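PDB 4KKM: polyprenyl synthetase from Zymomonas mobilis subsp. mobilis, which probably acts as a magnesium-dependent prenyltransferase, joining isoprenoid diphosphate units head to tail into farnesyl diphosphate and perhaps longer chains. Local coordinates for residues F83-R87 / E88-R92; K226-R229 / D230-A234. All coordinates share one frame; numbering follows the deposited sequence.

Interaction 1 of 2, residues F83-R87 / E88-R92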
ATOM      1  N   PHE B  83       5.255  -9.636 -26.569  1.00 42.83           N
ATOM      2  CA  PHE B  83       3.962 -10.165 -26.953  1.00 47.77           C
ATOM      3  C   PHE B  83       3.183  -9.018 -27.585  1.00 52.83           C
ATOM      4  O   PHE B  83       3.764  -7.972 -27.873  1.00 60.26           O
ATOM      5  CB  PHE B  83       3.299 -10.753 -25.710  1.00 41.05           C
ATOM      6  CG  PHE B  83       4.265 -11.544 -24.854  1.00 41.29           C
ATOM      7  CD1 PHE B  83       4.905 -12.656 -25.378  1.00 43.01           C
ATOM      8  CD2 PHE B  83       4.563 -11.156 -23.554  1.00 38.17           C
ATOM      9  CE1 PHE B  83       5.809 -13.390 -24.621  1.00 44.01           C
ATOM     10  CE2 PHE B  83       5.472 -11.885 -22.784  1.00 37.94           C
ATOM     11  CZ  PHE B  83       6.095 -13.000 -23.321  1.00 35.75           C
ATOM     12  N   ASN B  84       1.896  -9.184 -27.836  1.00 51.41           N
ATOM     13  CA  ASN B  84       1.183  -8.071 -28.454  1.00 64.56           C
ATOM     14  C   ASN B  84       0.364  -7.299 -27.442  1.00 55.99           C
ATOM     15  O   ASN B  84      -0.862  -7.328 -27.463  1.00 62.71           O
ATOM     16  CB  ASN B  84       0.331  -8.506 -29.648  1.00 76.28           C
ATOM     17  CG  ASN B  84       0.205  -7.406 -30.696  1.00 83.36           C
ATOM     18  OD1 ASN B  84       1.041  -6.501 -30.760  1.00 84.61           O
ATOM     19  ND2 ASN B  84      -0.837  -7.477 -31.516  1.00 86.24           N
ATOM     20  N   VAL B  85       1.063  -6.617 -26.543  1.00 53.11           N
ATOM     21  CA  VAL B  85       0.415  -5.857 -25.494  1.00 41.43           C
ATOM     22  C   VAL B  85       0.297  -4.393 -25.888  1.00 42.46           C
ATOM     23  O   VAL B  85       1.253  -3.800 -26.386  1.00 46.17           O
ATOM     24  CB  VAL B  85       1.197  -5.977 -24.175  1.00 40.96           C
ATOM     25  CG1 VAL B  85       0.513  -5.185 -23.075  1.00 34.47           C
ATOM     26  CG2 VAL B  85       1.330  -7.444 -23.796  1.00 39.11           C
ATOM     27  N   ASP B  86      -0.889  -3.829 -25.674  1.00 44.74           N
ATOM     28  CA  ASP B  86      -1.138  -2.407 -25.886  1.00 46.51           C
ATOM     29  C   ASP B  86      -0.082  -1.584 -25.163  1.00 44.08           C
ATOM     30  O   ASP B  86       0.130  -1.751 -23.961  1.00 42.86           O
ATOM     31  CB  ASP B  86      -2.529  -2.043 -25.369  1.00 48.79           C
ATOM     32  CG  ASP B  86      -2.840  -0.567 -25.516  1.00 56.49           C
ATOM     33  OD1 ASP B  86      -2.476   0.213 -24.611  1.00 54.46           O
ATOM     34  OD2 ASP B  86      -3.458  -0.188 -26.533  1.00 61.85           O
ATOM     35  N   ARG B  87       0.585  -0.702 -25.903  1.00 44.70           N
ATOM     36  CA  ARG B  87       1.730   0.033 -25.365  1.00 45.33           C
ATOM     37  C   ARG B  87       1.377   0.978 -24.220  1.00 40.18           C
ATOM     38  O   ARG B  87       2.130   1.093 -23.255  1.00 38.11           O
ATOM     39  CB  ARG B  87       2.462   0.790 -26.476  1.00 52.93           C
ATOM     40  CG  ARG B  87       3.333  -0.100 -27.346  1.00 59.44           C
ATOM     41  CD  ARG B  87       3.894   0.666 -28.532  1.00 70.73           C
ATOM     42  NE  ARG B  87       4.724  -0.177 -29.389  1.00 78.05           N
ATOM     43  CZ  ARG B  87       4.243  -1.014 -30.304  1.00 84.07           C
ATOM     44  NH1 ARG B  87       2.933  -1.128 -30.475  1.00 86.02           N
ATOM     45  NH2 ARG B  87       5.069  -1.742 -31.043  1.00 85.38           N
ATOM     46  N   GLU B  88       0.241   1.660 -24.325  1.00 43.72           N
ATOM     47  CA  GLU B  88      -0.169   2.572 -23.260  1.00 42.67           C
ATOM     48  C   GLU B  88      -0.519   1.804 -21.985  1.00 36.32           C
ATOM     49  O   GLU B  88      -0.208   2.242 -20.878  1.00 38.38           O
ATOM     50  CB  GLU B  88      -1.339   3.456 -23.715  1.00 47.37           C
ATOM     51  CG  GLU B  88      -1.803   4.487 -22.678  1.00 47.86           C
ATOM     52  CD  GLU B  88      -0.889   5.709 -22.571  1.00 53.49           C
ATOM     53  OE1 GLU B  88       0.180   5.736 -23.216  1.00 54.05           O
ATOM     54  OE2 GLU B  88      -1.249   6.655 -21.837  1.00 54.82           O
ATOM     55  N   ALA B  89      -1.168   0.656 -22.146  1.00 38.06           N
ATOM     56  CA  ALA B  89      -1.493  -0.199 -21.011  1.00 38.51           C
ATOM     57  C   ALA B  89      -0.217  -0.659 -20.308  1.00 37.93           C
ATOM     58  O   ALA B  89      -0.120  -0.591 -19.082  1.00 32.98           O
ATOM     59  CB  ALA B  89      -2.302  -1.392 -21.468  1.00 39.42           C
ATOM     60  N   ALA B  90       0.754  -1.128 -21.091  1.00 35.78           N
ATOM     61  CA  ALA B  90       2.059  -1.516 -20.553  1.00 32.96           C
ATOM     62  C   ALA B  90       2.693  -0.374 -19.762  1.00 32.59           C
ATOM     63  O   ALA B  90       3.212  -0.578 -18.661  1.00 29.09           O
ATOM     64  CB  ALA B  90       2.990  -1.970 -21.680  1.00 33.53           C
ATOM     65  N   LEU B  91       2.631   0.833 -20.316  1.00 32.61           N
ATOM     66  CA  LEU B  91       3.157   2.005 -19.624  1.00 31.98           C
ATOM     67  C   LEU B  91       2.450   2.274 -18.291  1.00 30.29           C
ATOM     68  O   LEU B  91       3.087   2.681 -17.319  1.00 27.79           O
ATOM     69  CB  LEU B  91       3.082   3.244 -20.523  1.00 31.26           C
ATOM     70  CG  LEU B  91       4.170   3.367 -21.595  1.00 36.46           C
ATOM     71  CD1 LEU B  91       3.783   4.428 -22.625  1.00 39.11           C
ATOM     72  CD2 LEU B  91       5.511   3.691 -20.947  1.00 33.50           C
ATOM     73  N   ARG B  92       1.140   2.052 -18.241  1.00 31.69           N
ATOM     74  CA  ARG B  92       0.391   2.268 -16.998  1.00 29.03           C
ATOM     75  C   ARG B  92       0.783   1.253 -15.923  1.00 31.38           C
ATOM     76  O   ARG B  92       0.841   1.580 -14.735  1.00 30.69           O
ATOM     77  CB  ARG B  92      -1.121   2.210 -17.248  1.00 28.32           C
ATOM     78  CG  ARG B  92      -1.656   3.328 -18.140  1.00 30.29           C
ATOM     79  CD  ARG B  92      -3.162   3.509 -17.973  1.00 29.97           C
ATOM     80  NE  ARG B  92      -3.479   3.896 -16.601  1.00 35.35           N
ATOM     81  CZ  ARG B  92      -3.385   5.135 -16.126  1.00 40.41           C
ATOM     82  NH1 ARG B  92      -3.004   6.132 -16.917  1.00 40.99           N
ATOM     83  NH2 ARG B  92      -3.678   5.377 -14.853  1.00 33.76           N
TER
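Asp86 reaches forward to the first turn of helix 87-109 and meets the backbone at Ala89 through one carboxylate oxygen. Its OD1 accepts from Ala89 N at 2.8 Å, with an N-H...O angle of 159°, and uses the lone pair that faces away from OD2. A chi1 of 178° sets CG anti to the backbone N of Asp86, which turns the carboxylate forward over the amides that begin the helix. The same OD1 lies 3.5 Å from Ala89 CB, so the capping oxygen rests against a methyl as well. The negative charge is likely to be favoured here by the positive end of the helix dipole.

Backbone bonds take over at once: Ala90 N donates to Asp86 O and Leu91 N to Arg87 O, each at 3.0 Å. The side-chain bond to Ala89 N makes Asp86 the N-cap of the helix; since the third helical residue is Ala89, no side chain returns that bond as a capping box requires.

Apolar contact links the positions of a hydrophobic staple, Val85 before the cap and Ala90 after it, with Val85 CG1 4.3 Å from Ala90 CB. Both side chains also touch Cys80 of helix 71-80.

Charge is kept apart, Glu88 OE1 standing 6.3 Å from Asp86 OD1. The Glu88 chain bends at chi2 (77°), and its carboxylate forms a salt bridge to Arg40 of helix 24-45.

Interaction 2 of 2, residues K226-R229 / D230-A234; sequences KDIR and DRLKA
Lys226 and Asp230, one helical turn apart, meet through a salt bridge in which NZ of Lys226 lies 2.8 Å from OD2 of Asp230. The ammonium uses the syn lone pair of OD2, on the side of the other oxygen, and Lys226 CE comes within 3.4 Å of Asp230 OD1, the end of the lysine crossing the carboxylate at a slant. Two bends in the lysine chain, at chi2 (56°) and chi4 (29°), fold the ammonium back to this position. Replacing Asp230 with an alanine would probably leave the Lys226 ammonium without its mate and free to swing. Arg229 adds a long charge pairing, NH1 standing 4.0 Å from Asp230 OD1 with no N-H aimed at it; as the arginine was modelled in two conformers, this link is doubtful.

Beneath the charges, Asp230 N donates to Lys226 O at 2.8 Å, fixing the spacing of the pair. Ile228 and Leu232 lie side by side, CG2 of Ile228 meeting CD1 of Leu232 at 4.1 Å, and Leu232 continues onto Leu215 and Ala219 of helix 208-221. Farther out, Lys233 NZ forms a salt bridge to Glu216 of that helix, and Arg231 NH1 donates to the carbonyl of His297. Polar i to i+4 pairing and apolar i to i+4 pairing on separate faces mark the start of an amphipathic helix in the all-alpha isoprenoid synthase fold.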
ATOM      1  N   LYS B 226       3.009 -21.019 -18.354  1.00 42.21           N
ATOM      2  CA  LYS B 226       3.884 -21.118 -17.192  1.00 44.67           C
ATOM      3  C   LYS B 226       5.362 -21.199 -17.577  1.00 40.79           C
ATOM      4  O   LYS B 226       6.215 -20.595 -16.925  1.00 37.62           O
ATOM      5  CB  LYS B 226       3.483 -22.324 -16.343  1.00 52.55           C
ATOM      6  CG  LYS B 226       4.331 -22.541 -15.102  1.00 61.14           C
ATOM      7  CD  LYS B 226       4.353 -21.308 -14.212  1.00 67.99           C
ATOM      8  CE  LYS B 226       4.795 -21.657 -12.794  1.00 70.13           C
ATOM      9  NZ  LYS B 226       5.706 -22.833 -12.768  1.00 70.34           N
ATOM     10  N   ASP B 227       5.660 -21.942 -18.637  1.00 39.42           N
ATOM     11  CA  ASP B 227       7.035 -22.069 -19.114  1.00 44.60           C
ATOM     12  C   ASP B 227       7.635 -20.712 -19.487  1.00 39.68           C
ATOM     13  O   ASP B 227       8.783 -20.420 -19.155  1.00 36.90           O
ATOM     14  CB  ASP B 227       7.106 -23.035 -20.301  1.00 51.57           C
ATOM     15  CG  ASP B 227       6.829 -24.473 -19.898  1.00 65.31           C
ATOM     16  OD1 ASP B 227       6.411 -24.697 -18.741  1.00 69.67           O
ATOM     17  OD2 ASP B 227       7.023 -25.380 -20.737  1.00 69.21           O
ATOM     18  N   ILE B 228       6.849 -19.884 -20.168  1.00 36.64           N
ATOM     19  CA  ILE B 228       7.296 -18.552 -20.560  1.00 33.95           C
ATOM     20  C   ILE B 228       7.386 -17.627 -19.343  1.00 35.28           C
ATOM     21  O   ILE B 228       8.312 -16.822 -19.225  1.00 31.24           O
ATOM     22  CB  ILE B 228       6.358 -17.941 -21.631  1.00 36.66           C
ATOM     23  CG1 ILE B 228       6.466 -18.727 -22.943  1.00 41.31           C
ATOM     24  CG2 ILE B 228       6.685 -16.472 -21.868  1.00 32.69           C
ATOM     25  CD1 ILE B 228       7.840 -18.687 -23.553  1.00 41.80           C
ATOM     26  N   ARG B 229       6.423 -17.744 -18.434  1.00 33.72           N
ATOM     27  CA  ARG B 229       6.452 -16.940 -17.223  0.52 33.75           C
ATOM     28  C   ARG B 229       7.706 -17.235 -16.409  1.00 32.08           C
ATOM     29  O   ARG B 229       8.364 -16.313 -15.922  1.00 27.74           O
ATOM     30  CB  ARG B 229       5.203 -17.155 -16.367  0.52 34.96           C
ATOM     31  CG  ARG B 229       5.343 -16.541 -14.987  0.52 36.69           C
ATOM     32  CD  ARG B 229       4.016 -16.183 -14.345  0.52 44.23           C
ATOM     33  NE  ARG B 229       3.294 -17.331 -13.806  0.52 52.12           N
ATOM     34  CZ  ARG B 229       3.693 -18.056 -12.764  0.52 54.31           C
ATOM     35  NH1 ARG B 229       4.833 -17.778 -12.146  0.52 55.88           N
ATOM     36  NH2 ARG B 229       2.950 -19.072 -12.346  0.52 54.65           N
ATOM     37  N   ASP B 230       8.043 -18.516 -16.287  1.00 30.13           N
ATOM     38  CA  ASP B 230       9.219 -18.934 -15.536  1.00 33.29           C
ATOM     39  C   ASP B 230      10.530 -18.437 -16.153  1.00 32.11           C
ATOM     40  O   ASP B 230      11.427 -18.007 -15.435  1.00 30.74           O
ATOM     41  CB  ASP B 230       9.245 -20.456 -15.372  1.00 36.90           C
ATOM     42  CG  ASP B 230       8.239 -20.947 -14.351  1.00 40.01           C
ATOM     43  OD1 ASP B 230       7.725 -20.116 -13.574  1.00 42.83           O
ATOM     44  OD2 ASP B 230       7.966 -22.164 -14.322  1.00 42.08           O
ATOM     45  N   ARG B 231      10.641 -18.505 -17.476  1.00 27.44           N
ATOM     46  CA  ARG B 231      11.814 -17.971 -18.162  1.00 27.70           C
ATOM     47  C   ARG B 231      11.997 -16.480 -17.872  1.00 29.15           C
ATOM     48  O   ARG B 231      13.108 -16.021 -17.592  1.00 30.26           O
ATOM     49  CB  ARG B 231      11.703 -18.185 -19.669  1.00 29.51           C
ATOM     50  CG  ARG B 231      11.958 -19.609 -20.126  1.00 35.37           C
ATOM     51  CD  ARG B 231      11.790 -19.716 -21.630  1.00 39.82           C
ATOM     52  NE  ARG B 231      12.231 -21.011 -22.134  1.00 43.69           N
ATOM     53  CZ  ARG B 231      13.486 -21.297 -22.468  1.00 43.90           C
ATOM     54  NH1 ARG B 231      14.436 -20.377 -22.357  1.00 34.75           N
ATOM     55  NH2 ARG B 231      13.788 -22.504 -22.919  1.00 48.91           N
ATOM     56  N   LEU B 232      10.902 -15.733 -17.948  1.00 25.61           N
ATOM     57  CA  LEU B 232      10.943 -14.298 -17.677  1.00 21.72           C
ATOM     58  C   LEU B 232      11.292 -14.003 -16.215  1.00 24.10           C
ATOM     59  O   LEU B 232      12.098 -13.121 -15.932  1.00 24.71           O
ATOM     60  CB  LEU B 232       9.617 -13.637 -18.072  1.00 22.61           C
ATOM     61  CG  LEU B 232       9.326 -13.736 -19.574  1.00 30.21           C
ATOM     62  CD1 LEU B 232       7.992 -13.096 -19.937  1.00 28.78           C
ATOM     63  CD2 LEU B 232      10.460 -13.111 -20.363  1.00 32.96           C
ATOM     64  N   LYS B 233      10.700 -14.740 -15.284  1.00 26.23           N
ATOM     65  CA  LYS B 233      11.044 -14.532 -13.877  1.00 25.35           C
ATOM     66  C   LYS B 233      12.499 -14.917 -13.595  1.00 26.21           C
ATOM     67  O   LYS B 233      13.160 -14.312 -12.749  1.00 25.98           O
ATOM     68  CB  LYS B 233      10.075 -15.270 -12.947  1.00 29.77           C
ATOM     69  CG  LYS B 233       8.659 -14.696 -12.966  1.00 35.24           C
ATOM     70  CD  LYS B 233       7.807 -15.234 -11.823  1.00 38.63           C
ATOM     71  CE  LYS B 233       8.069 -14.469 -10.527  1.00 42.82           C
ATOM     72  NZ  LYS B 233       7.147 -14.898  -9.437  1.00 50.61           N
ATOM     73  N   ALA B 234      12.998 -15.912 -14.318  1.00 25.21           N
ATOM     74  CA  ALA B 234      14.394 -16.318 -14.190  1.00 23.74           C
ATOM     75  C   ALA B 234      15.337 -15.220 -14.691  1.00 27.18           C
ATOM     76  O   ALA B 234      16.408 -15.001 -14.125  1.00 27.07           O
ATOM     77  CB  ALA B 234      14.641 -17.628 -14.951  1.00 26.75           C
TER

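How the interactions relate
Both interactions sit at the beginning of a helix, 87-109 in interaction 1 and 226-253 in interaction 2, with centres about 19 Å apart. Phe83 bridges them: its CZ packs 3.8 Å from CG2 of Ile228, and it also touches Leu232. Helix 208-221 is shared too, since side chains of both interactions lie against it. Interaction 1 is partly buried, and its chemistry is a side chain serving backbone amides; interaction 2 is a surface contact, where side-chain charges pair with each other. Neither lies near the calcium site, although helix 87-109 runs on from the cap to the calcium ligand Asp108 near its far end.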